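Local coordinates for protein transcriptional regulator (Streptococcus dysgalactiae, PDB 4YV9) that acts as the receptor for SHP peptide pheromones in quorum sensing and, through a helix-turn-helix domain, probably binds DNA to regulate transcription, at residues 159-164 with 201-206; 155-160 with 192-197; 165-170 with 182-187; 131-136 with 142-147. All blocks are in the same frame, centred on the assembly; numbering follows the deposited sequence.

Interaction 1 (159-164 with 201-206)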
loop_
_atom_site.group_PDB
_atom_site.type_symbol
_atom_site.label_atom_id
_atom_site.label_comp_id
_atom_site.label_asym_id
_atom_site.label_seq_id
_atom_site.Cartn_x
_atom_site.Cartn_y
_atom_site.Cartn_z
ATOM N N THR B 159 -26.589 11.943 -2.178
ATOM C CA THR B 159 -25.448 12.490 -2.894
ATOM C C THR B 159 -24.207 11.700 -2.512
ATOM O O THR B 159 -23.355 11.410 -3.358
ATOM C CB THR B 159 -25.240 13.987 -2.596
ATOM O OG1 THR B 159 -26.371 14.728 -3.069
ATOM C CG2 THR B 159 -23.972 14.511 -3.275
ATOM N N LEU B 160 -24.119 11.340 -1.236
ATOM C CA LEU B 160 -23.015 10.522 -0.744
ATOM C C LEU B 160 -22.979 9.188 -1.476
ATOM O O LEU B 160 -21.920 8.741 -1.918
ATOM C CB LEU B 160 -23.144 10.294 0.764
ATOM C CG LEU B 160 -22.071 9.438 1.446
ATOM C CD1 LEU B 160 -20.701 10.031 1.249
ATOM C CD2 LEU B 160 -22.375 9.302 2.932
ATOM N N PHE B 161 -24.143 8.558 -1.614
ATOM C CA PHE B 161 -24.219 7.276 -2.313
ATOM C C PHE B 161 -23.782 7.404 -3.770
ATOM O O PHE B 161 -23.044 6.563 -4.283
ATOM C CB PHE B 161 -25.629 6.702 -2.252
ATOM C CG PHE B 161 -25.806 5.464 -3.084
ATOM C CD1 PHE B 161 -25.210 4.271 -2.708
ATOM C CD2 PHE B 161 -26.557 5.497 -4.247
ATOM C CE1 PHE B 161 -25.361 3.130 -3.477
ATOM C CE2 PHE B 161 -26.718 4.359 -5.016
ATOM C CZ PHE B 161 -26.118 3.175 -4.632
ATOM N N LEU B 162 -24.251 8.456 -4.432
ATOM C CA LEU B 162 -23.914 8.698 -5.830
ATOM C C LEU B 162 -22.428 9.021 -5.991
ATOM O O LEU B 162 -21.802 8.602 -6.965
ATOM C CB LEU B 162 -24.772 9.828 -6.404
ATOM C CG LEU B 162 -26.251 9.488 -6.582
ATOM C CD1 LEU B 162 -27.015 10.645 -7.220
ATOM C CD2 LEU B 162 -26.406 8.206 -7.396
ATOM N N LEU B 163 -21.872 9.748 -5.027
ATOM C CA LEU B 163 -20.452 10.073 -5.031
ATOM C C LEU B 163 -19.622 8.822 -4.819
ATOM O O LEU B 163 -18.556 8.666 -5.415
ATOM C CB LEU B 163 -20.116 11.109 -3.953
ATOM C CG LEU B 163 -20.458 12.564 -4.284
ATOM C CD1 LEU B 163 -20.226 13.473 -3.069
ATOM C CD2 LEU B 163 -19.650 13.041 -5.490
ATOM N N THR B 164 -20.119 7.931 -3.971
ATOM C CA THR B 164 -19.420 6.684 -3.698
ATOM C C THR B 164 -19.356 5.826 -4.965
ATOM O O THR B 164 -18.301 5.263 -5.277
ATOM C CB THR B 164 -20.093 5.899 -2.550
ATOM O OG1 THR B 164 -20.134 6.715 -1.370
ATOM C CG2 THR B 164 -19.308 4.625 -2.247
ATOM N N PHE B 201 -31.856 -1.016 1.160
ATOM C CA PHE B 201 -31.291 -2.335 0.880
ATOM C C PHE B 201 -30.905 -2.523 -0.593
ATOM O O PHE B 201 -30.096 -3.392 -0.933
ATOM C CB PHE B 201 -32.270 -3.408 1.335
ATOM C CG PHE B 201 -32.552 -3.350 2.808
ATOM C CD1 PHE B 201 -31.518 -3.495 3.726
ATOM C CD2 PHE B 201 -33.830 -3.105 3.277
ATOM C CE1 PHE B 201 -31.762 -3.423 5.089
ATOM C CE2 PHE B 201 -34.080 -3.033 4.632
ATOM C CZ PHE B 201 -33.044 -3.193 5.541
ATOM N N ASP B 202 -31.491 -1.697 -1.451
ATOM C CA ASP B 202 -31.059 -1.566 -2.838
ATOM C C ASP B 202 -29.599 -1.143 -2.889
ATOM O O ASP B 202 -28.753 -1.777 -3.534
ATOM C CB ASP B 202 -31.928 -0.526 -3.551
ATOM C CG ASP B 202 -32.158 0.719 -2.696
ATOM O OD1 ASP B 202 -32.099 0.601 -1.446
ATOM O OD2 ASP B 202 -32.383 1.811 -3.264
ATOM N N HIS B 203 -29.317 -0.046 -2.200
ATOM C CA HIS B 203 -27.985 0.507 -2.147
ATOM C C HIS B 203 -27.039 -0.447 -1.441
ATOM O O HIS B 203 -25.903 -0.631 -1.873
ATOM C CB HIS B 203 -28.014 1.860 -1.449
ATOM C CG HIS B 203 -28.773 2.904 -2.205
ATOM N ND1 HIS B 203 -28.855 4.216 -1.792
ATOM C CD2 HIS B 203 -29.477 2.827 -3.358
ATOM C CE1 HIS B 203 -29.583 4.901 -2.654
ATOM N NE2 HIS B 203 -29.974 4.082 -3.613
ATOM N N SER B 204 -27.519 -1.062 -0.361
ATOM C CA SER B 204 -26.721 -2.035 0.381
ATOM C C SER B 204 -26.265 -3.182 -0.524
ATOM O O SER B 204 -25.091 -3.540 -0.538
ATOM C CB SER B 204 -27.515 -2.592 1.566
ATOM O OG SER B 204 -27.894 -1.554 2.441
ATOM N N HIS B 205 -27.205 -3.742 -1.281
ATOM C CA HIS B 205 -26.917 -4.860 -2.174
ATOM C C HIS B 205 -25.853 -4.501 -3.209
ATOM O O HIS B 205 -24.890 -5.245 -3.386
ATOM C CB HIS B 205 -28.185 -5.331 -2.879
ATOM C CG HIS B 205 -27.963 -6.501 -3.779
ATOM N ND1 HIS B 205 -27.608 -6.367 -5.103
ATOM C CD2 HIS B 205 -28.012 -7.835 -3.538
ATOM C CE1 HIS B 205 -27.462 -7.563 -5.645
ATOM N NE2 HIS B 205 -27.706 -8.470 -4.714
ATOM N N TYR B 206 -26.032 -3.370 -3.888
ATOM C CA TYR B 206 -25.000 -2.847 -4.787
ATOM C C TYR B 206 -23.622 -2.776 -4.117
ATOM O O TYR B 206 -22.635 -3.237 -4.678
ATOM C CB TYR B 206 -25.397 -1.456 -5.313
ATOM C CG TYR B 206 -24.298 -0.738 -6.096
ATOM C CD1 TYR B 206 -23.330 0.019 -5.442
ATOM C CD2 TYR B 206 -24.238 -0.814 -7.484
ATOM C CE1 TYR B 206 -22.326 0.670 -6.145
ATOM C CE2 TYR B 206 -23.240 -0.162 -8.202
ATOM C CZ TYR B 206 -22.286 0.580 -7.522
ATOM O OH TYR B 206 -21.282 1.230 -8.207
#
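An aromatic cluster of Phe161, His203 and Tyr206 joins helix 157-169 to the start of helix 201-215. Its centre is a face-to-face stack of the Phe161 and His203 rings: their centroids lie 3.6 Å apart and their planes differ by 2°, so the two rings overlap almost completely and with little offset. The overlap can be followed atom by atom. ND1 of His203 sits 3.5 Å from CG of Phe161, and across the imidazole CD2 of His203 is 3.6 Å from CE2 of Phe161. CG of Phe161 is anti to the backbone N (chi1 173°), which carries the ring out across the gap between the helices. The CB of His203 adds a CH-pi contact over the same ring, 4.0 Å from the Phe161 centroid. Both helices belong to the TPR-like C-terminal domain, and the contact joins two helices between which helix 179-197 intervenes in sequence. Tyr206, about one turn after His203, meets the rim of the Phe161 ring instead of its face: the Phe161 edge is directed at the Tyr206 face in an offset edge-to-face pair, planes at 76°, with CE1 of Phe161 4.2 Å from CD1 of Tyr206. ND1 of His203 is engaged beside the stack by a hydrogen bond with OH of Tyr157, and the ring of Tyr200 also meets the imidazole.

Interaction 2 (155-160 with 192-197)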
loop_
_atom_site.group_PDB
_atom_site.type_symbol
_atom_site.label_atom_id
_atom_site.label_comp_id
_atom_site.label_asym_id
_atom_site.label_seq_id
_atom_site.Cartn_x
_atom_site.Cartn_y
_atom_site.Cartn_z
ATOM N N ILE B 155 -22.614 15.517 3.827
ATOM C CA ILE B 155 -23.219 15.258 2.522
ATOM C C ILE B 155 -24.535 14.486 2.676
ATOM O O ILE B 155 -24.593 13.503 3.421
ATOM C CB ILE B 155 -22.243 14.469 1.614
ATOM C CG1 ILE B 155 -20.892 15.186 1.568
ATOM C CG2 ILE B 155 -22.839 14.274 0.220
ATOM C CD1 ILE B 155 -19.754 14.420 0.888
ATOM N N ASN B 156 -25.597 14.923 1.997
ATOM C CA ASN B 156 -26.872 14.225 2.128
ATOM C C ASN B 156 -26.701 12.808 1.606
ATOM O O ASN B 156 -25.902 12.581 0.688
ATOM C CB ASN B 156 -28.000 14.966 1.398
ATOM C CG ASN B 156 -27.809 14.996 -0.105
ATOM O OD1 ASN B 156 -26.989 15.758 -0.622
ATOM N ND2 ASN B 156 -28.576 14.175 -0.819
ATOM N N TYR B 157 -27.408 11.853 2.210
ATOM C CA TYR B 157 -27.142 10.439 1.942
ATOM C C TYR B 157 -27.162 10.089 0.453
ATOM O O TYR B 157 -26.313 9.332 -0.026
ATOM C CB TYR B 157 -28.143 9.526 2.664
ATOM C CG TYR B 157 -28.086 8.120 2.104
ATOM C CD1 TYR B 157 -27.034 7.270 2.433
ATOM C CD2 TYR B 157 -29.044 7.663 1.203
ATOM C CE1 TYR B 157 -26.952 5.995 1.905
ATOM C CE2 TYR B 157 -28.968 6.389 0.668
ATOM C CZ TYR B 157 -27.918 5.561 1.022
ATOM O OH TYR B 157 -27.833 4.293 0.495
ATOM N N ASN B 158 -28.138 10.611 -0.280
ATOM C CA ASN B 158 -28.247 10.231 -1.679
ATOM C C ASN B 158 -27.103 10.766 -2.522
ATOM O O ASN B 158 -26.689 10.114 -3.477
ATOM C CB ASN B 158 -29.584 10.675 -2.268
ATOM C CG ASN B 158 -30.562 9.522 -2.401
ATOM O OD1 ASN B 158 -30.407 8.662 -3.274
ATOM N ND2 ASN B 158 -31.567 9.491 -1.532
ATOM N N THR B 159 -26.589 11.943 -2.178
ATOM C CA THR B 159 -25.448 12.490 -2.894
ATOM C C THR B 159 -24.207 11.700 -2.512
ATOM O O THR B 159 -23.355 11.410 -3.358
ATOM C CB THR B 159 -25.240 13.987 -2.596
ATOM O OG1 THR B 159 -26.371 14.728 -3.069
ATOM C CG2 THR B 159 -23.972 14.511 -3.275
ATOM N N LEU B 160 -24.119 11.340 -1.236
ATOM C CA LEU B 160 -23.015 10.522 -0.744
ATOM C C LEU B 160 -22.979 9.188 -1.476
ATOM O O LEU B 160 -21.920 8.741 -1.918
ATOM C CB LEU B 160 -23.144 10.294 0.764
ATOM C CG LEU B 160 -22.071 9.438 1.446
ATOM C CD1 LEU B 160 -20.701 10.031 1.249
ATOM C CD2 LEU B 160 -22.375 9.302 2.932
ATOM N N LEU B 192 -21.915 1.604 3.043
ATOM C CA LEU B 192 -22.753 0.431 3.270
ATOM C C LEU B 192 -23.369 0.463 4.669
ATOM O O LEU B 192 -24.535 0.130 4.854
ATOM C CB LEU B 192 -21.942 -0.855 3.073
ATOM C CG LEU B 192 -22.624 -2.171 3.467
ATOM C CD1 LEU B 192 -23.970 -2.349 2.754
ATOM C CD2 LEU B 192 -21.723 -3.369 3.208
ATOM N N ILE B 193 -22.578 0.879 5.648
ATOM C CA ILE B 193 -23.074 1.024 7.022
ATOM C C ILE B 193 -24.275 1.979 7.100
ATOM O O ILE B 193 -25.293 1.664 7.730
ATOM C CB ILE B 193 -21.938 1.507 7.961
ATOM C CG1 ILE B 193 -21.038 0.327 8.318
ATOM C CG2 ILE B 193 -22.494 2.141 9.230
ATOM C CD1 ILE B 193 -19.671 0.732 8.854
ATOM N N ILE B 194 -24.162 3.125 6.435
ATOM C CA ILE B 194 -25.230 4.122 6.412
ATOM C C ILE B 194 -26.452 3.610 5.658
ATOM O O ILE B 194 -27.593 3.831 6.067
ATOM C CB ILE B 194 -24.739 5.435 5.771
ATOM C CG1 ILE B 194 -23.536 5.975 6.542
ATOM C CG2 ILE B 194 -25.849 6.465 5.736
ATOM C CD1 ILE B 194 -22.974 7.259 5.981
ATOM N N SER B 195 -26.202 2.908 4.560
ATOM C CA SER B 195 -27.267 2.371 3.729
ATOM C C SER B 195 -28.094 1.350 4.488
ATOM O O SER B 195 -29.320 1.303 4.355
ATOM C CB SER B 195 -26.686 1.736 2.466
ATOM O OG SER B 195 -26.177 2.740 1.612
ATOM N N ILE B 196 -27.419 0.528 5.278
ATOM C CA ILE B 196 -28.115 -0.428 6.124
ATOM C C ILE B 196 -28.928 0.309 7.194
ATOM O O ILE B 196 -30.118 0.035 7.367
ATOM C CB ILE B 196 -27.138 -1.411 6.783
ATOM C CG1 ILE B 196 -26.448 -2.263 5.722
ATOM C CG2 ILE B 196 -27.880 -2.329 7.737
ATOM C CD1 ILE B 196 -25.221 -2.979 6.241
ATOM N N ASP B 197 -28.285 1.253 7.884
ATOM C CA ASP B 197 -28.934 2.053 8.929
ATOM C C ASP B 197 -30.232 2.680 8.450
ATOM O O ASP B 197 -31.236 2.655 9.146
ATOM C CB ASP B 197 -28.008 3.169 9.423
ATOM C CG ASP B 197 -26.911 2.665 10.344
ATOM O OD1 ASP B 197 -27.080 1.574 10.933
ATOM O OD2 ASP B 197 -25.883 3.367 10.482
#
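Tyr157 and Ser195 meet through their hydroxyls, with OH of Tyr157 2.5 Å from OG of Ser195 in a short hydrogen bond that either side could donate. OG lies in the plane of the tyrosine ring, at its edge. Farther back along that ring, CD1 of Tyr157 packs against CG2 of Ile194 at 3.6 Å. The other branch of Ile194 serves a second partner: its CD1 reaches CD2 of Leu160 at 3.7 Å, the two side chains crossing at about a right angle. This division follows from chi1 of Ile194 (-58°), which sets CG2 anti to the backbone N. The contact ties the first turn of helix 157-169, opened by Asn156 at the N-cap, to the last turns of helix 179-197 within the TPR-like domain. In the next shell Tyr200 stacks on the ring of Tyr157, while OG of Ser195 is bonded to the carbonyl of Cys191, one turn earlier in its own helix.

Interaction 3 (165-170 with 182-187)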
loop_
_atom_site.group_PDB
_atom_site.type_symbol
_atom_site.label_atom_id
_atom_site.label_comp_id
_atom_site.label_asym_id
_atom_site.label_seq_id
_atom_site.Cartn_x
_atom_site.Cartn_y
_atom_site.Cartn_z
ATOM N N LYS B 165 -20.476 5.746 -5.694
ATOM C CA LYS B 165 -20.534 5.025 -6.970
ATOM C C LYS B 165 -19.505 5.577 -7.959
ATOM O O LYS B 165 -18.828 4.817 -8.644
ATOM C CB LYS B 165 -21.935 5.099 -7.600
ATOM C CG LYS B 165 -22.962 4.148 -7.001
ATOM C CD LYS B 165 -24.291 4.180 -7.768
ATOM C CE LYS B 165 -24.147 3.583 -9.153
ATOM N NZ LYS B 165 -25.435 3.577 -9.908
ATOM N N GLU B 166 -19.410 6.900 -8.040
ATOM C CA GLU B 166 -18.417 7.530 -8.901
ATOM C C GLU B 166 -17.014 7.102 -8.503
ATOM O O GLU B 166 -16.222 6.696 -9.354
ATOM C CB GLU B 166 -18.545 9.053 -8.852
ATOM C CG GLU B 166 -19.764 9.581 -9.583
ATOM C CD GLU B 166 -19.929 8.961 -10.955
ATOM O OE1 GLU B 166 -19.044 9.150 -11.818
ATOM O OE2 GLU B 166 -20.942 8.266 -11.166
HETATM N N MSE B 167 -16.721 7.153 -7.207
HETATM C CA MSE B 167 -15.383 6.855 -6.703
HETATM C C MSE B 167 -14.949 5.408 -6.934
HETATM O O MSE B 167 -13.823 5.162 -7.374
HETATM C CB MSE B 167 -15.300 7.164 -5.212
HETATM C CG MSE B 167 -14.034 6.652 -4.550
HETATM SE SE MSE B 167 -14.190 6.849 -2.594
HETATM C CE MSE B 167 -15.612 5.546 -2.295
ATOM N N VAL B 168 -15.839 4.456 -6.648
ATOM C CA VAL B 168 -15.490 3.044 -6.808
ATOM C C VAL B 168 -15.280 2.648 -8.270
ATOM O O VAL B 168 -14.568 1.685 -8.558
ATOM C CB VAL B 168 -16.561 2.112 -6.197
ATOM C CG1 VAL B 168 -16.556 2.218 -4.717
ATOM C CG2 VAL B 168 -17.938 2.431 -6.739
ATOM N N THR B 169 -15.881 3.391 -9.192
ATOM C CA THR B 169 -15.755 3.056 -10.604
ATOM C C THR B 169 -14.695 3.897 -11.328
ATOM O O THR B 169 -14.358 3.619 -12.487
ATOM C CB THR B 169 -17.116 3.198 -11.334
ATOM O OG1 THR B 169 -17.599 4.541 -11.214
ATOM C CG2 THR B 169 -18.147 2.248 -10.731
ATOM N N SER B 170 -14.131 4.876 -10.634
ATOM C CA SER B 170 -13.206 5.810 -11.261
ATOM C C SER B 170 -11.928 6.090 -10.474
ATOM O O SER B 170 -11.320 7.134 -10.661
ATOM C CB SER B 170 -13.917 7.143 -11.510
ATOM O OG SER B 170 -15.220 6.936 -12.027
ATOM N N THR B 182 -7.396 0.421 -1.138
ATOM C CA THR B 182 -7.737 0.122 0.245
ATOM C C THR B 182 -8.620 1.236 0.830
ATOM O O THR B 182 -9.642 0.959 1.483
ATOM C CB THR B 182 -6.451 -0.100 1.067
ATOM O OG1 THR B 182 -5.835 -1.313 0.617
ATOM C CG2 THR B 182 -6.756 -0.249 2.538
ATOM N N LEU B 183 -8.268 2.486 0.557
ATOM C CA LEU B 183 -9.102 3.605 0.998
ATOM C C LEU B 183 -10.503 3.532 0.389
ATOM O O LEU B 183 -11.496 3.672 1.105
ATOM C CB LEU B 183 -8.452 4.956 0.659
ATOM C CG LEU B 183 -7.256 5.363 1.526
ATOM C CD1 LEU B 183 -6.478 6.509 0.913
ATOM C CD2 LEU B 183 -7.734 5.748 2.909
ATOM N N VAL B 184 -10.586 3.341 -0.926
ATOM C CA VAL B 184 -11.894 3.219 -1.580
ATOM C C VAL B 184 -12.734 2.090 -0.958
ATOM O O VAL B 184 -13.961 2.213 -0.800
ATOM C CB VAL B 184 -11.750 2.971 -3.097
ATOM C CG1 VAL B 184 -13.090 2.550 -3.692
ATOM C CG2 VAL B 184 -11.226 4.227 -3.797
ATOM N N THR B 185 -12.071 0.998 -0.589
ATOM C CA THR B 185 -12.767 -0.124 0.035
ATOM C C THR B 185 -13.331 0.298 1.394
ATOM O O THR B 185 -14.495 0.038 1.705
ATOM C CB THR B 185 -11.834 -1.342 0.183
ATOM O OG1 THR B 185 -11.317 -1.700 -1.114
ATOM C CG2 THR B 185 -12.594 -2.517 0.764
ATOM N N GLN B 186 -12.514 0.988 2.184
ATOM C CA GLN B 186 -12.954 1.470 3.485
ATOM C C GLN B 186 -14.141 2.427 3.376
ATOM O O GLN B 186 -15.107 2.302 4.128
ATOM C CB GLN B 186 -11.783 2.130 4.216
ATOM C CG GLN B 186 -10.743 1.108 4.680
ATOM C CD GLN B 186 -9.390 1.725 5.060
ATOM O OE1 GLN B 186 -9.111 2.893 4.771
ATOM N NE2 GLN B 186 -8.535 0.921 5.687
ATOM N N LEU B 187 -14.090 3.365 2.433
ATOM C CA LEU B 187 -15.191 4.319 2.283
ATOM C C LEU B 187 -16.459 3.671 1.722
ATOM O O LEU B 187 -17.568 4.137 1.992
ATOM C CB LEU B 187 -14.771 5.487 1.388
ATOM C CG LEU B 187 -13.742 6.467 1.964
ATOM C CD1 LEU B 187 -13.755 7.734 1.132
ATOM C CD2 LEU B 187 -14.012 6.791 3.439
#
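Selenomethionine Met167 reaches Val184 and Leu187 by extending through its first two torsions and bending at the third (chi3 67°). The extended part lays CG against CG2 of Val184 at 3.8 Å; the bend then turns the methyl CE toward CB of Leu187, also at 3.8 Å, and SE comes 3.9 Å from CD1 of the same leucine. Val184 has its CG1 anti to the backbone N (chi1 168°), a setting that brings this methyl within 3.6 Å of CG1 of Val168. Each methyl of Val184 thus has its own partner on the facing helix. The short segments of helices 157-169 and 179-197 run nearly antiparallel, at 152°, with axes 10.1 Å apart, as in the helical hairpins of TPR-like domains. Leu148 of helix 142-151 and Trp140 also pack on Met167, and Leu187 also touches a modified side chain of the bound peptide. All four touching residues are buried and meet through apolar groups, which is consistent with a pairing held by shape fit and exclusion of water.

Interaction 4 (131-136 with 142-147)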
loop_
_atom_site.group_PDB
_atom_site.type_symbol
_atom_site.label_atom_id
_atom_site.label_comp_id
_atom_site.label_asym_id
_atom_site.label_seq_id
_atom_site.Cartn_x
_atom_site.Cartn_y
_atom_site.Cartn_z
ATOM N N THR B 131 -18.949 18.846 -3.455
ATOM C CA THR B 131 -19.548 17.691 -4.126
ATOM C C THR B 131 -19.617 17.936 -5.643
ATOM O O THR B 131 -19.397 17.015 -6.438
ATOM C CB THR B 131 -20.953 17.345 -3.565
ATOM O OG1 THR B 131 -21.840 18.467 -3.675
ATOM C CG2 THR B 131 -20.847 16.919 -2.109
ATOM N N ASP B 132 -19.895 19.177 -6.036
ATOM C CA ASP B 132 -19.856 19.545 -7.444
ATOM C C ASP B 132 -18.464 19.299 -8.037
ATOM O O ASP B 132 -18.349 18.724 -9.123
ATOM C CB ASP B 132 -20.266 21.008 -7.645
ATOM C CG ASP B 132 -21.770 21.216 -7.546
ATOM O OD1 ASP B 132 -22.515 20.218 -7.426
ATOM O OD2 ASP B 132 -22.206 22.386 -7.597
ATOM N N TYR B 133 -17.413 19.726 -7.334
ATOM C CA TYR B 133 -16.042 19.420 -7.749
ATOM C C TYR B 133 -15.834 17.915 -7.913
ATOM O O TYR B 133 -15.261 17.461 -8.914
ATOM C CB TYR B 133 -15.007 19.959 -6.742
ATOM C CG TYR B 133 -13.622 19.394 -6.988
ATOM C CD1 TYR B 133 -12.907 19.742 -8.130
ATOM C CD2 TYR B 133 -13.046 18.481 -6.101
ATOM C CE1 TYR B 133 -11.650 19.211 -8.385
ATOM C CE2 TYR B 133 -11.774 17.941 -6.342
ATOM C CZ TYR B 133 -11.089 18.314 -7.490
ATOM O OH TYR B 133 -9.852 17.794 -7.753
ATOM N N LEU B 134 -16.300 17.152 -6.924
ATOM C CA LEU B 134 -16.083 15.705 -6.880
ATOM C C LEU B 134 -16.808 14.988 -8.021
ATOM O O LEU B 134 -16.275 14.037 -8.617
ATOM C CB LEU B 134 -16.536 15.136 -5.531
ATOM C CG LEU B 134 -15.628 15.458 -4.331
ATOM C CD1 LEU B 134 -16.198 14.878 -3.045
ATOM C CD2 LEU B 134 -14.217 14.921 -4.564
ATOM N N PHE B 135 -18.016 15.456 -8.332
ATOM C CA PHE B 135 -18.743 14.913 -9.478
ATOM C C PHE B 135 -18.038 15.248 -10.794
ATOM O O PHE B 135 -18.163 14.513 -11.770
ATOM C CB PHE B 135 -20.183 15.433 -9.503
ATOM C CG PHE B 135 -21.123 14.652 -8.632
ATOM C CD1 PHE B 135 -21.346 13.302 -8.866
ATOM C CD2 PHE B 135 -21.802 15.269 -7.596
ATOM C CE1 PHE B 135 -22.221 12.573 -8.075
ATOM C CE2 PHE B 135 -22.674 14.555 -6.796
ATOM C CZ PHE B 135 -22.886 13.202 -7.031
ATOM N N SER B 136 -17.287 16.348 -10.808
ATOM C CA SER B 136 -16.668 16.855 -12.034
ATOM C C SER B 136 -15.367 16.143 -12.401
ATOM O O SER B 136 -14.900 16.244 -13.529
ATOM C CB SER B 136 -16.409 18.360 -11.913
ATOM O OG SER B 136 -15.191 18.625 -11.237
ATOM N N TYR B 142 -6.018 10.228 -4.451
ATOM C CA TYR B 142 -5.945 10.366 -2.996
ATOM C C TYR B 142 -6.685 11.616 -2.485
ATOM O O TYR B 142 -7.446 11.549 -1.514
ATOM C CB TYR B 142 -4.472 10.409 -2.586
ATOM C CG TYR B 142 -4.209 10.389 -1.108
ATOM C CD1 TYR B 142 -4.331 9.216 -0.381
ATOM C CD2 TYR B 142 -3.791 11.541 -0.440
ATOM C CE1 TYR B 142 -4.077 9.192 1.001
ATOM C CE2 TYR B 142 -3.526 11.526 0.919
ATOM C CZ TYR B 142 -3.670 10.350 1.636
ATOM O OH TYR B 142 -3.404 10.332 2.989
ATOM N N TYR B 143 -6.461 12.744 -3.155
ATOM C CA TYR B 143 -7.102 14.028 -2.808
ATOM C C TYR B 143 -8.622 13.930 -2.711
ATOM O O TYR B 143 -9.222 14.271 -1.678
ATOM C CB TYR B 143 -6.718 15.084 -3.854
ATOM C CG TYR B 143 -7.149 16.525 -3.596
ATOM C CD1 TYR B 143 -6.679 17.221 -2.492
ATOM C CD2 TYR B 143 -7.955 17.208 -4.511
ATOM C CE1 TYR B 143 -7.009 18.542 -2.289
ATOM C CE2 TYR B 143 -8.294 18.537 -4.313
ATOM C CZ TYR B 143 -7.819 19.193 -3.192
ATOM O OH TYR B 143 -8.133 20.515 -2.964
ATOM N N GLU B 144 -9.248 13.462 -3.785
ATOM C CA GLU B 144 -10.704 13.408 -3.837
ATOM C C GLU B 144 -11.247 12.400 -2.839
ATOM O O GLU B 144 -12.281 12.639 -2.210
ATOM C CB GLU B 144 -11.186 13.072 -5.258
ATOM C CG GLU B 144 -10.989 14.196 -6.268
ATOM C CD GLU B 144 -9.545 14.314 -6.785
ATOM O OE1 GLU B 144 -8.793 13.314 -6.763
ATOM O OE2 GLU B 144 -9.162 15.424 -7.203
ATOM N N ILE B 145 -10.543 11.282 -2.681
ATOM C CA ILE B 145 -10.956 10.233 -1.758
ATOM C C ILE B 145 -10.898 10.735 -0.311
ATOM O O ILE B 145 -11.821 10.511 0.473
ATOM C CB ILE B 145 -10.064 8.958 -1.913
ATOM C CG1 ILE B 145 -10.216 8.348 -3.310
ATOM C CG2 ILE B 145 -10.414 7.915 -0.851
ATOM C CD1 ILE B 145 -9.090 7.350 -3.636
ATOM N N ILE B 146 -9.819 11.420 0.044
ATOM C CA ILE B 146 -9.673 11.934 1.412
ATOM C C ILE B 146 -10.676 13.066 1.693
ATOM O O ILE B 146 -11.248 13.165 2.789
ATOM C CB ILE B 146 -8.237 12.418 1.658
ATOM C CG1 ILE B 146 -7.262 11.234 1.601
ATOM C CG2 ILE B 146 -8.120 13.160 3.010
ATOM C CD1 ILE B 146 -7.483 10.208 2.670
ATOM N N LEU B 147 -10.901 13.923 0.703
ATOM C CA LEU B 147 -11.912 14.961 0.848
ATOM C C LEU B 147 -13.280 14.341 1.137
ATOM O O LEU B 147 -13.942 14.714 2.104
ATOM C CB LEU B 147 -11.973 15.833 -0.396
ATOM C CG LEU B 147 -10.858 16.872 -0.538
ATOM C CD1 LEU B 147 -10.921 17.492 -1.926
ATOM C CD2 LEU B 147 -10.992 17.954 0.566
#
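Tyr143 offers its ring edge to the Tyr133 hydroxyl: OH of Tyr133, whose ring is stacked with Tyr104, lies near the plane of the Tyr143 ring, 3.8 Å from CD2 of Tyr143. The hydroxyl of Tyr143 itself is held elsewhere, by Glu105. Next comes Glu144, which carries the polar link. Its OE2 accepts a 2.5 Å hydrogen bond from OH of Tyr133, using the anti lone pair, with the carboxylate plane turned 39° from the phenol ring. The chain of Glu144 is bent at chi2 (79°), folding the carboxylate back toward the tyrosine. The same OE2 forms a salt bridge with Lys16 of the second subunit, and OE1 accepts from the backbone N of Gly141, so both oxygens are engaged; the nearby lysine would be expected to favour the charged form. The aliphatic part of Glu144 packs on Leu134, whose CD2 is 3.6 Å from CB and 3.7 Å from CG of the glutamate. Farther on, CD1 of Leu147 lies over one face of the Tyr143 ring, toward its rim. The two helix segments run at 141° with axes 10.9 Å apart and are joined by only five intervening residues, an inclined, roughly antiparallel helical hairpin of the kind from which TPR-like domains are built.

In the fold
All four interactions lie in the C-terminal helical domain, and helix 157-169 serves three of them. Interactions 1 and 2 are the closest, with centres about 7 Å apart; they share Thr159 and Leu160, and Ser204 packs on Ser195 and Leu192. Interaction 3, farther along the same helix, has its centre about 11 Å from that of interaction 1, where Tyr206 packs on Lys165 and Val168. Interaction 4 precedes the others in sequence. Its centre is about 11 Å from that of interaction 3, with Ile145 on Val184 and Tyr142 on Leu183, and about 17 Å from that of interaction 1, whose Leu163 packs on Thr131, Leu134 and Phe135. The bound peptide touches segments 192-197, 182-187 and 142-147; the second subunit reaches interactions 3 and 4.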